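Putative poly(3-hydroxybutyrate) depolymerase LpqC (Bordetella parapertussis 12822, PDB 3D0K) probably hydrolyses ester bonds, as a putative poly(3-hydroxybutyrate) depolymerase with an alpha-beta-alpha sandwich fold. Local coordinates at residues 156-161 / 206-211; 166-171 / 282-287. One frame throughout, in Å; residues are numbered along the deposited sequence.

Interaction 1: residues 156-161 / 206-211; sequences RLMSSQ and YPMTIL
M158, a selenomethionine, lays its terminal methyl over one face of the Y206 phenol ring: CE stands 3.3 Å from the ring centroid and only 10° off the ring normal. This is a CH-pi contact in nearly centred form, with M158 CE 3.4 Å from Y206 CG and at similar distances from the other ring carbons. The selenium follows behind the methyl, farther from the ring at 5.1 Å from M158 SE to the Y206 centroid, so the Met-aromatic contact is made chiefly by the methyl. M158 reaches this place by bending at chi2 (-54°) and chi3 (-78°), whereas the neighbouring selenomethionine M208 is extended until its last torsion and passes the M158 side chain in the opposite direction. How closely those two chains meet is uncertain in the model. The far face of the Y206 ring is taken by P207, whose CD lies 3.3 Å above the plane toward the rim; the ring is thus sandwiched between a methyl and a proline. Apolar contact alone joins the two segments, and the polar end of Y206 looks elsewhere, its hydroxyl bonding to F166 O. The ring itself also meets H163 edge-to-face. The contact illustrates how a helix of an alpha/beta sheet is packed onto a connecting segment: M158 of helix 149-160 rests on the chain that joins helix 197-205 to strand 209-213. The same helix sets M158 against V169 of strand 168-172, while Y206, just past helix 197-205, touches V169 too, and the chain then runs into strand 209-213, between strands 168-172 and 262-266.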
loop_
_atom_site.group_PDB
_atom_site.type_symbol
_atom_site.label_atom_id
_atom_site.label_comp_id
_atom_site.label_asym_id
_atom_site.label_seq_id
_atom_site.Cartn_x
_atom_site.Cartn_y
_atom_site.Cartn_z
ATOM N N ARG A 156 -5.172 1.069 5.231
ATOM C CA ARG A 156 -6.349 1.956 5.341
ATOM C C ARG A 156 -7.152 1.862 4.034
ATOM O O ARG A 156 -8.354 1.995 4.061
ATOM C CB ARG A 156 -5.936 3.388 5.603
ATOM C CG ARG A 156 -5.350 3.513 7.026
ATOM C CD ARG A 156 -4.990 4.926 7.413
ATOM N NE ARG A 156 -4.394 4.812 8.766
ATOM C CZ ARG A 156 -3.331 5.467 9.219
ATOM N NH1 ARG A 156 -2.715 6.381 8.477
ATOM N NH2 ARG A 156 -2.885 5.229 10.459
ATOM N N LEU A 157 -6.463 1.627 2.921
ATOM C CA LEU A 157 -7.119 1.343 1.653
ATOM C C LEU A 157 -7.969 0.062 1.819
ATOM O O LEU A 157 -9.168 0.012 1.457
ATOM C CB LEU A 157 -6.052 1.194 0.555
ATOM C CG LEU A 157 -6.535 0.871 -0.873
ATOM C CD1 LEU A 157 -5.506 1.297 -1.902
ATOM C CD2 LEU A 157 -6.953 -0.621 -1.127
HETATM N N MSE A 158 -7.353 -0.957 2.393
HETATM C CA MSE A 158 -8.049 -2.228 2.661
HETATM C C MSE A 158 -9.217 -2.086 3.625
HETATM O O MSE A 158 -10.182 -2.849 3.513
HETATM C CB MSE A 158 -7.073 -3.337 3.090
HETATM C CG MSE A 158 -6.056 -3.682 1.925
HETATM SE SE MSE A 158 -6.896 -4.146 0.225
HETATM C CE MSE A 158 -7.325 -5.968 0.836
ATOM N N SER A 159 -9.144 -1.128 4.557
ATOM C CA SER A 159 -10.228 -0.878 5.491
ATOM C C SER A 159 -11.435 -0.165 4.889
ATOM O O SER A 159 -12.495 -0.113 5.503
ATOM C CB SER A 159 -9.719 0.016 6.628
ATOM O OG SER A 159 -8.584 -0.566 7.231
ATOM N N SER A 160 -11.241 0.469 3.746
ATOM C CA SER A 160 -12.235 1.424 3.221
ATOM C C SER A 160 -12.682 1.168 1.791
ATOM O O SER A 160 -13.708 1.706 1.386
ATOM C CB SER A 160 -11.732 2.864 3.343
ATOM O OG SER A 160 -10.621 3.054 2.467
ATOM N N GLN A 161 -11.964 0.316 1.046
ATOM C CA GLN A 161 -12.199 0.146 -0.415
ATOM C C GLN A 161 -12.577 -1.286 -0.803
ATOM O O GLN A 161 -12.210 -2.230 -0.091
ATOM C CB GLN A 161 -10.946 0.572 -1.230
ATOM C CG GLN A 161 -10.393 1.984 -0.855
ATOM C CD GLN A 161 -11.409 3.082 -1.183
ATOM O OE1 GLN A 161 -12.037 3.044 -2.265
ATOM N NE2 GLN A 161 -11.624 4.025 -0.241
ATOM N N TYR A 206 -9.576 -10.730 4.648
ATOM C CA TYR A 206 -8.640 -10.656 3.535
ATOM C C TYR A 206 -7.281 -11.215 3.975
ATOM O O TYR A 206 -6.835 -10.935 5.092
ATOM C CB TYR A 206 -8.508 -9.213 3.009
ATOM C CG TYR A 206 -7.792 -9.216 1.630
ATOM C CD1 TYR A 206 -6.407 -9.229 1.556
ATOM C CD2 TYR A 206 -8.523 -9.266 0.422
ATOM C CE1 TYR A 206 -5.748 -9.277 0.349
ATOM C CE2 TYR A 206 -7.862 -9.305 -0.817
ATOM C CZ TYR A 206 -6.461 -9.302 -0.834
ATOM O OH TYR A 206 -5.788 -9.323 -2.046
ATOM N N PRO A 207 -6.616 -12.003 3.116
ATOM C CA PRO A 207 -5.278 -12.521 3.511
ATOM C C PRO A 207 -4.123 -11.495 3.412
ATOM O O PRO A 207 -3.100 -11.751 2.751
ATOM C CB PRO A 207 -5.075 -13.698 2.554
ATOM C CG PRO A 207 -5.738 -13.197 1.258
ATOM C CD PRO A 207 -7.041 -12.516 1.791
HETATM N N MSE A 208 -4.276 -10.357 4.067
HETATM C CA MSE A 208 -3.288 -9.312 4.004
HETATM C C MSE A 208 -2.056 -9.771 4.761
HETATM O O MSE A 208 -2.223 -10.339 5.813
HETATM C CB MSE A 208 -3.851 -8.048 4.724
HETATM C CG MSE A 208 -2.838 -6.922 4.667
HETATM SE SE MSE A 208 -3.758 -5.235 5.210
HETATM C CE MSE A 208 -5.238 -5.561 4.024
ATOM N N THR A 209 -0.842 -9.506 4.247
ATOM C CA THR A 209 0.413 -9.723 4.995
ATOM C C THR A 209 0.799 -8.404 5.666
ATOM O O THR A 209 0.854 -7.333 5.029
ATOM C CB THR A 209 1.580 -10.154 4.067
ATOM O OG1 THR A 209 1.200 -11.323 3.354
ATOM C CG2 THR A 209 2.863 -10.447 4.844
ATOM N N ILE A 210 1.094 -8.493 6.954
ATOM C CA ILE A 210 1.743 -7.421 7.643
ATOM C C ILE A 210 3.190 -7.799 7.677
ATOM O O ILE A 210 3.549 -8.816 8.302
ATOM C CB ILE A 210 1.208 -7.266 9.055
ATOM C CG1 ILE A 210 -0.318 -6.986 8.991
ATOM C CG2 ILE A 210 2.046 -6.223 9.819
ATOM C CD1 ILE A 210 -1.007 -7.428 10.375
ATOM N N LEU A 211 4.035 -7.030 6.966
ATOM C CA LEU A 211 5.450 -7.410 6.853
ATOM C C LEU A 211 6.259 -6.486 7.762
ATOM O O LEU A 211 6.279 -5.250 7.550
ATOM C CB LEU A 211 5.946 -7.299 5.433
ATOM C CG LEU A 211 7.257 -7.923 4.983
ATOM C CD1 LEU A 211 7.290 -9.479 5.143
ATOM C CD2 LEU A 211 7.536 -7.587 3.482
#

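Interaction 2: residues 166-171 / 282-287; sequences FHAVTA and SLWFDG
The indole of W284 has a water in its plane at one edge, where NE1 points, and the backbone carbon of V169 also lies at its edge, while A168 CB and T170 OG1 approach obliquely. Beside it, the F285 ring carries W284 CB over one face, 3.7 Å above the plane and toward the rim. The setting is the alpha-beta-alpha sandwich, with the strand order of the alpha/beta-hydrolase fold: helix 273-286 lies across the sheet from helix 149-160, and its residues 282-286 run nearly antiparallel to strand 168-171, at 159° with the axes 10.9 Å apart. One large aromatic side chain spans that gap. With CG anti to its carbonyl carbon (chi1 -83°), the W284 ring reaches toward the strand between two residues whose side chains face the helix. A168 offers a methyl, its CB 4.1 Å from W284 CE2, and T170 brings OG1 obliquely to the CZ2, CE2 and NE1 side of the indole, 3.2 Å from W284 CZ2. V169 lies between them along the strand and turns its side chain the other way, onto V154 of helix 149-160, so successive residues serve the two helical layers in turn. Y143 of the adjoining strand 142-147 extends the aromatic patch, meeting both W284 and F285 with planes inclined at about 55°, and W74 also touches W284. The polar edge of the indole is satisfied indirectly, since its N-H finds a bridging water and not a protein acceptor. That water accepts from W284 NE1 at 3.0 Å, donates to V169 O at 3.1 Å and is hydrogen-bonded to T170 OG1 at 3.0 Å.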
loop_
_atom_site.group_PDB
_atom_site.type_symbol
_atom_site.label_atom_id
_atom_site.label_comp_id
_atom_site.label_asym_id
_atom_site.label_seq_id
_atom_site.Cartn_x
_atom_site.Cartn_y
_atom_site.Cartn_z
ATOM N N PHE A 166 -7.657 -6.641 -6.089
ATOM C CA PHE A 166 -6.377 -7.035 -5.508
ATOM C C PHE A 166 -6.247 -8.521 -5.208
ATOM O O PHE A 166 -7.037 -9.087 -4.439
ATOM C CB PHE A 166 -6.097 -6.215 -4.231
ATOM C CG PHE A 166 -6.293 -4.737 -4.438
ATOM C CD1 PHE A 166 -7.471 -4.103 -3.995
ATOM C CD2 PHE A 166 -5.341 -4.004 -5.131
ATOM C CE1 PHE A 166 -7.654 -2.744 -4.207
ATOM C CE2 PHE A 166 -5.510 -2.628 -5.379
ATOM C CZ PHE A 166 -6.674 -1.992 -4.902
ATOM N N HIS A 167 -5.249 -9.142 -5.828
ATOM C CA HIS A 167 -4.909 -10.559 -5.584
ATOM C C HIS A 167 -4.090 -10.824 -4.293
ATOM O O HIS A 167 -4.256 -11.858 -3.609
ATOM C CB HIS A 167 -4.126 -11.067 -6.780
ATOM C CG HIS A 167 -3.599 -12.453 -6.615
ATOM N ND1 HIS A 167 -4.407 -13.571 -6.686
ATOM C CD2 HIS A 167 -2.340 -12.904 -6.380
ATOM C CE1 HIS A 167 -3.666 -14.653 -6.501
ATOM N NE2 HIS A 167 -2.409 -14.271 -6.310
ATOM N N ALA A 168 -3.207 -9.889 -3.965
ATOM C CA ALA A 168 -2.362 -9.991 -2.764
ATOM C C ALA A 168 -2.040 -8.595 -2.314
ATOM O O ALA A 168 -1.903 -7.682 -3.150
ATOM C CB ALA A 168 -1.051 -10.750 -3.070
ATOM N N VAL A 169 -1.886 -8.411 -0.994
ATOM C CA VAL A 169 -1.679 -7.108 -0.389
ATOM C C VAL A 169 -0.736 -7.290 0.817
ATOM O O VAL A 169 -0.931 -8.172 1.659
ATOM C CB VAL A 169 -2.997 -6.444 0.117
ATOM C CG1 VAL A 169 -2.692 -5.064 0.796
ATOM C CG2 VAL A 169 -4.015 -6.280 -1.075
ATOM N N THR A 170 0.293 -6.470 0.835
ATOM C CA THR A 170 1.277 -6.430 1.911
ATOM C C THR A 170 1.514 -4.997 2.396
ATOM O O THR A 170 1.840 -4.100 1.608
ATOM C CB THR A 170 2.583 -7.015 1.435
ATOM O OG1 THR A 170 2.388 -8.395 1.150
ATOM C CG2 THR A 170 3.681 -6.851 2.534
ATOM N N ALA A 171 1.401 -4.796 3.722
ATOM C CA ALA A 171 1.730 -3.520 4.291
ATOM C C ALA A 171 3.001 -3.716 5.107
ATOM O O ALA A 171 3.054 -4.564 5.991
ATOM C CB ALA A 171 0.587 -3.004 5.191
ATOM N N SER A 282 10.400 -11.484 -3.091
ATOM C CA SER A 282 10.814 -12.864 -2.867
ATOM C C SER A 282 9.652 -13.725 -2.340
ATOM O O SER A 282 9.458 -14.845 -2.775
ATOM C CB SER A 282 11.999 -12.924 -1.865
ATOM O OG SER A 282 12.431 -14.279 -1.687
ATOM N N LEU A 283 8.886 -13.196 -1.393
ATOM C CA LEU A 283 7.816 -13.944 -0.798
ATOM C C LEU A 283 6.711 -14.208 -1.837
ATOM O O LEU A 283 6.187 -15.323 -1.918
ATOM C CB LEU A 283 7.254 -13.183 0.414
ATOM C CG LEU A 283 8.105 -13.238 1.661
ATOM C CD1 LEU A 283 7.632 -12.091 2.600
ATOM C CD2 LEU A 283 8.072 -14.682 2.308
ATOM N N TRP A 284 6.406 -13.195 -2.655
ATOM C CA TRP A 284 5.329 -13.264 -3.630
ATOM C C TRP A 284 5.715 -14.050 -4.865
ATOM O O TRP A 284 4.909 -14.796 -5.421
ATOM C CB TRP A 284 4.966 -11.843 -4.099
ATOM C CG TRP A 284 4.043 -11.103 -3.199
ATOM C CD1 TRP A 284 3.251 -11.627 -2.195
ATOM C CD2 TRP A 284 3.763 -9.713 -3.254
ATOM N NE1 TRP A 284 2.509 -10.617 -1.614
ATOM C CE2 TRP A 284 2.795 -9.434 -2.253
ATOM C CE3 TRP A 284 4.226 -8.651 -4.074
ATOM C CZ2 TRP A 284 2.246 -8.146 -2.076
ATOM C CZ3 TRP A 284 3.720 -7.349 -3.833
ATOM C CH2 TRP A 284 2.733 -7.121 -2.867
ATOM N N PHE A 285 6.918 -13.837 -5.348
ATOM C CA PHE A 285 7.254 -14.408 -6.646
ATOM C C PHE A 285 8.254 -15.527 -6.640
ATOM O O PHE A 285 8.267 -16.313 -7.567
ATOM C CB PHE A 285 7.634 -13.318 -7.627
ATOM C CG PHE A 285 6.561 -12.292 -7.779
ATOM C CD1 PHE A 285 5.321 -12.628 -8.347
ATOM C CD2 PHE A 285 6.741 -11.020 -7.271
ATOM C CE1 PHE A 285 4.304 -11.694 -8.443
ATOM C CE2 PHE A 285 5.714 -10.051 -7.363
ATOM C CZ PHE A 285 4.489 -10.382 -7.956
ATOM N N ASP A 286 9.085 -15.607 -5.603
ATOM C CA ASP A 286 9.907 -16.819 -5.382
ATOM C C ASP A 286 9.309 -17.798 -4.371
ATOM O O ASP A 286 9.843 -18.900 -4.180
ATOM C CB ASP A 286 11.308 -16.445 -4.912
ATOM C CG ASP A 286 12.112 -15.767 -5.983
ATOM O OD1 ASP A 286 11.692 -15.834 -7.150
ATOM O OD2 ASP A 286 13.192 -15.217 -5.667
ATOM N N GLY A 287 8.256 -17.381 -3.681
ATOM C CA GLY A 287 7.584 -18.207 -2.696
ATOM C C GLY A 287 8.425 -18.513 -1.469
ATOM O O GLY A 287 8.289 -19.565 -0.868
HETATM O O HOH W 1 0.524 -10.739 0.665
#

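In the fold
Interaction 2 lies on strand 168-172 and interaction 1 on helix 149-160 and the neighbouring strand 209-213, so both reach one sheet, with the contact centres about 13 Å apart. They are joined directly. The tie from the Y206 hydroxyl to F166 O measures 2.7 Å, and L211 N lies 2.8 Å from A171 O where the neighbouring strands pair, a probable hydrogen bond. S148, on a probable nucleophile elbow (G146, S148, G150), immediately precedes helix 149-160; the geometry is consistent with a catalytic triad of S148, H271 and D216. In interaction 2 the T170 side chain comes near that elbow without touching it, while the helix of interaction 1 starts at it.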